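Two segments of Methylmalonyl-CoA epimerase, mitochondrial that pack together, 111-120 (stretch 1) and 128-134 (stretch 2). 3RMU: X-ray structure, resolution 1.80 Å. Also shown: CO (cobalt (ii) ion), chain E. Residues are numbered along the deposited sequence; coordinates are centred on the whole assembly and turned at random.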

# COMPACT_ATOMS: atom_id res chain seq x y z
N ALA A 111 8.67 1.44 15.33
CA ALA A 111 7.60 1.62 16.35
C ALA A 111 7.17 0.32 17.01
O ALA A 111 6.59 0.34 18.11
CB ALA A 111 6.42 2.31 15.76
N HIS A 112 7.45 -0.81 16.36
CA HIS A 112 7.07 -2.11 16.90
C HIS A 112 8.11 -2.65 17.88
O HIS A 112 7.95 -3.75 18.44
CB HIS A 112 6.82 -3.11 15.77
CG HIS A 112 5.89 -2.61 14.70
ND1 HIS A 112 5.95 -3.05 13.40
CD2 HIS A 112 4.89 -1.69 14.74
CE1 HIS A 112 5.02 -2.45 12.68
NE2 HIS A 112 4.37 -1.61 13.46
N GLY A 113 9.16 -1.88 18.11
CA GLY A 113 10.24 -2.29 19.01
C GLY A 113 11.22 -3.24 18.33
O GLY A 113 12.04 -3.84 19.02
N LYS A 114 11.14 -3.36 17.00
CA LYS A 114 11.99 -4.28 16.21
C LYS A 114 12.95 -3.51 15.31
O LYS A 114 12.63 -2.39 14.92
CB LYS A 114 11.12 -5.18 15.34
CG LYS A 114 10.26 -6.17 16.11
CD LYS A 114 11.02 -7.46 16.35
CE LYS A 114 10.18 -8.48 17.11
NZ LYS A 114 8.86 -8.68 16.45
N PRO A 115 14.13 -4.08 15.00
CA PRO A 115 15.02 -3.34 14.08
C PRO A 115 14.39 -3.22 12.69
O PRO A 115 13.71 -4.15 12.26
CB PRO A 115 16.30 -4.19 14.04
CG PRO A 115 16.01 -5.47 14.76
CD PRO A 115 14.68 -5.37 15.44
N VAL A 116 14.58 -2.07 12.02
CA VAL A 116 14.09 -1.86 10.65
C VAL A 116 15.10 -1.13 9.81
O VAL A 116 15.97 -0.45 10.33
CB VAL A 116 12.79 -0.96 10.59
CG1 VAL A 116 11.64 -1.59 11.39
CG2 VAL A 116 13.11 0.43 11.12
N ILE A 117 14.96 -1.27 8.50
CA ILE A 117 15.70 -0.48 7.51
C ILE A 117 14.74 -0.05 6.40
O ILE A 117 13.72 -0.73 6.14
CB ILE A 117 16.89 -1.29 6.94
CG1 ILE A 117 17.76 -0.43 6.01
CG2 ILE A 117 16.43 -2.56 6.19
CD1 ILE A 117 19.28 -0.67 6.15
N PHE A 118 15.03 1.06 5.75
CA PHE A 118 14.20 1.53 4.65
C PHE A 118 15.00 1.49 3.33
O PHE A 118 16.20 1.80 3.30
CB PHE A 118 13.68 2.94 4.94
CG PHE A 118 12.58 2.99 5.98
CD1 PHE A 118 11.23 3.01 5.60
CD2 PHE A 118 12.88 3.03 7.34
CE1 PHE A 118 10.20 3.09 6.56
CE2 PHE A 118 11.85 3.08 8.31
CZ PHE A 118 10.51 3.11 7.91
N LEU A 119 14.33 1.07 2.26
CA LEU A 119 14.84 1.19 0.88
C LEU A 119 13.99 2.19 0.13
O LEU A 119 12.76 2.06 0.06
CB LEU A 119 14.75 -0.14 0.13
CG LEU A 119 15.46 -1.39 0.66
CD1 LEU A 119 15.30 -1.54 2.13
CD2 LEU A 119 14.90 -2.62 -0.01
N HIS A 120 14.62 3.18 -0.46
CA HIS A 120 13.88 4.19 -1.20
C HIS A 120 13.55 3.71 -2.62
O HIS A 120 13.99 2.62 -3.04
CB HIS A 120 14.64 5.51 -1.11
CG HIS A 120 14.77 6.00 0.30
ND1 HIS A 120 15.48 5.31 1.26
CD2 HIS A 120 14.24 7.08 0.93
CE1 HIS A 120 15.40 5.95 2.41
NE2 HIS A 120 14.65 7.03 2.24
N LEU A 128 8.47 3.36 -1.28
CA LEU A 128 9.30 3.28 -0.06
C LEU A 128 9.02 1.98 0.67
O LEU A 128 7.88 1.72 1.08
CB LEU A 128 9.09 4.48 0.86
CG LEU A 128 9.78 4.44 2.22
CD1 LEU A 128 11.31 4.51 2.10
CD2 LEU A 128 9.31 5.62 3.08
N VAL A 129 10.05 1.18 0.84
CA VAL A 129 9.92 -0.14 1.45
C VAL A 129 10.66 -0.17 2.79
O VAL A 129 11.84 0.15 2.86
CB VAL A 129 10.41 -1.25 0.55
CG1 VAL A 129 10.32 -2.61 1.29
CG2 VAL A 129 9.64 -1.28 -0.81
N GLU A 130 9.94 -0.55 3.84
CA GLU A 130 10.52 -0.74 5.20
C GLU A 130 10.65 -2.25 5.34
O GLU A 130 9.73 -2.99 4.99
CB GLU A 130 9.52 -0.19 6.21
CG GLU A 130 9.79 -0.45 7.68
CD GLU A 130 8.72 0.13 8.62
OE1 GLU A 130 7.52 0.48 8.28
OE2 GLU A 130 9.15 0.28 9.80
N LEU A 131 11.82 -2.71 5.74
CA LEU A 131 12.06 -4.12 6.05
C LEU A 131 12.20 -4.24 7.56
O LEU A 131 12.92 -3.47 8.19
CB LEU A 131 13.32 -4.66 5.38
CG LEU A 131 13.29 -4.68 3.84
CD1 LEU A 131 14.64 -5.16 3.28
CD2 LEU A 131 12.12 -5.56 3.35
N GLU A 132 11.52 -5.22 8.13
CA GLU A 132 11.45 -5.34 9.58
C GLU A 132 11.68 -6.75 9.99
O GLU A 132 11.17 -7.69 9.39
CB GLU A 132 10.10 -4.81 10.10
CG GLU A 132 9.93 -5.00 11.62
CD GLU A 132 8.67 -4.35 12.19
OE1 GLU A 132 8.70 -3.15 12.56
OE2 GLU A 132 7.65 -5.03 12.28
N GLN A 133 12.49 -6.90 11.02
CA GLN A 133 12.82 -8.19 11.54
C GLN A 133 11.56 -8.95 11.96
O GLN A 133 10.78 -8.43 12.77
CB GLN A 133 13.74 -7.97 12.76
CG GLN A 133 14.08 -9.20 13.52
CD GLN A 133 15.02 -10.08 12.79
OE1 GLN A 133 16.23 -9.83 12.74
NE2 GLN A 133 14.49 -11.15 12.23
N ALA A 134 11.38 -10.17 11.45
CA ALA A 134 10.26 -11.03 11.86
C ALA A 134 10.33 -11.36 13.35
O ALA A 134 9.72 -10.69 14.18
CB ALA A 134 10.24 -12.33 11.04
OXT ALA A 134 11.00 -12.31 13.77
CO CO E . 6.05 1.38 8.96
O HOH W 1 9.85 -1.95 14.63
O HOH W 2 7.27 2.88 10.25
O HOH W 3 6.22 1.19 11.31
O HOH W 4 4.34 2.73 9.80

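The two stretches form an antiparallel β-ladder: strands 115-119 and 129-133 run at 159° to each other, and their closest approach is 4.6 Å. Ile117 and Leu131 bond in both directions, Ile117 N to Leu131 O at 3.0 Å and Leu131 N to Ile117 O at 2.8 Å. Leu119 and Val129 repeat the pattern, with Leu119 N to Val129 O at 2.7 Å and Val129 N to Leu119 O at 3.0 Å. Phe118 and Glu130 form the non-hydrogen-bonded pair between them; Val116 and Glu132 form another beyond Ile117-Leu131; the side chains of both pairs share one face of the sheet.

On that face Glu132 has the most surface covered by its partner stretch. Its extended chain carries the carboxylate to His112, where ND1 donates to OE2 at 2.8 Å in a nearly straight hydrogen bond; the bond from ND1 to OE1, at 2.9 Å, is bent and weak. An imidazole N-H suits a buried carboxylate, which needs donors to pay for its lost solvent. Water 1 donates to Glu132 OE1 at 2.7 Å and accepts from Lys114 N at 3.0 Å, tying the loop before the strand to the carboxylate.

Glu130 combines two roles. Its methylene CG lies over the face of the Phe118 ring, 4.0 Å from the centroid, a CH-π contact, while its OE1 binds the cobalt ion at 1.9 Å, as a hard anionic oxygen readily does.

Leu128, also extensively covered, extends its branched chain to two aromatic residues. Its CD1 sits 4.1 Å from the centroid of the His120 ring, almost on the ring normal, and 3.8 Å from Phe118 CD1.

On the other face the bridged residues Ile117, Leu119, Val129 and Leu131 are all aliphatic: Leu119 CD1 meets Leu131 CD1 at 3.9 Å, and Ile117 CG2 meets Leu131 CB at 3.8 Å, as suits buried side chains.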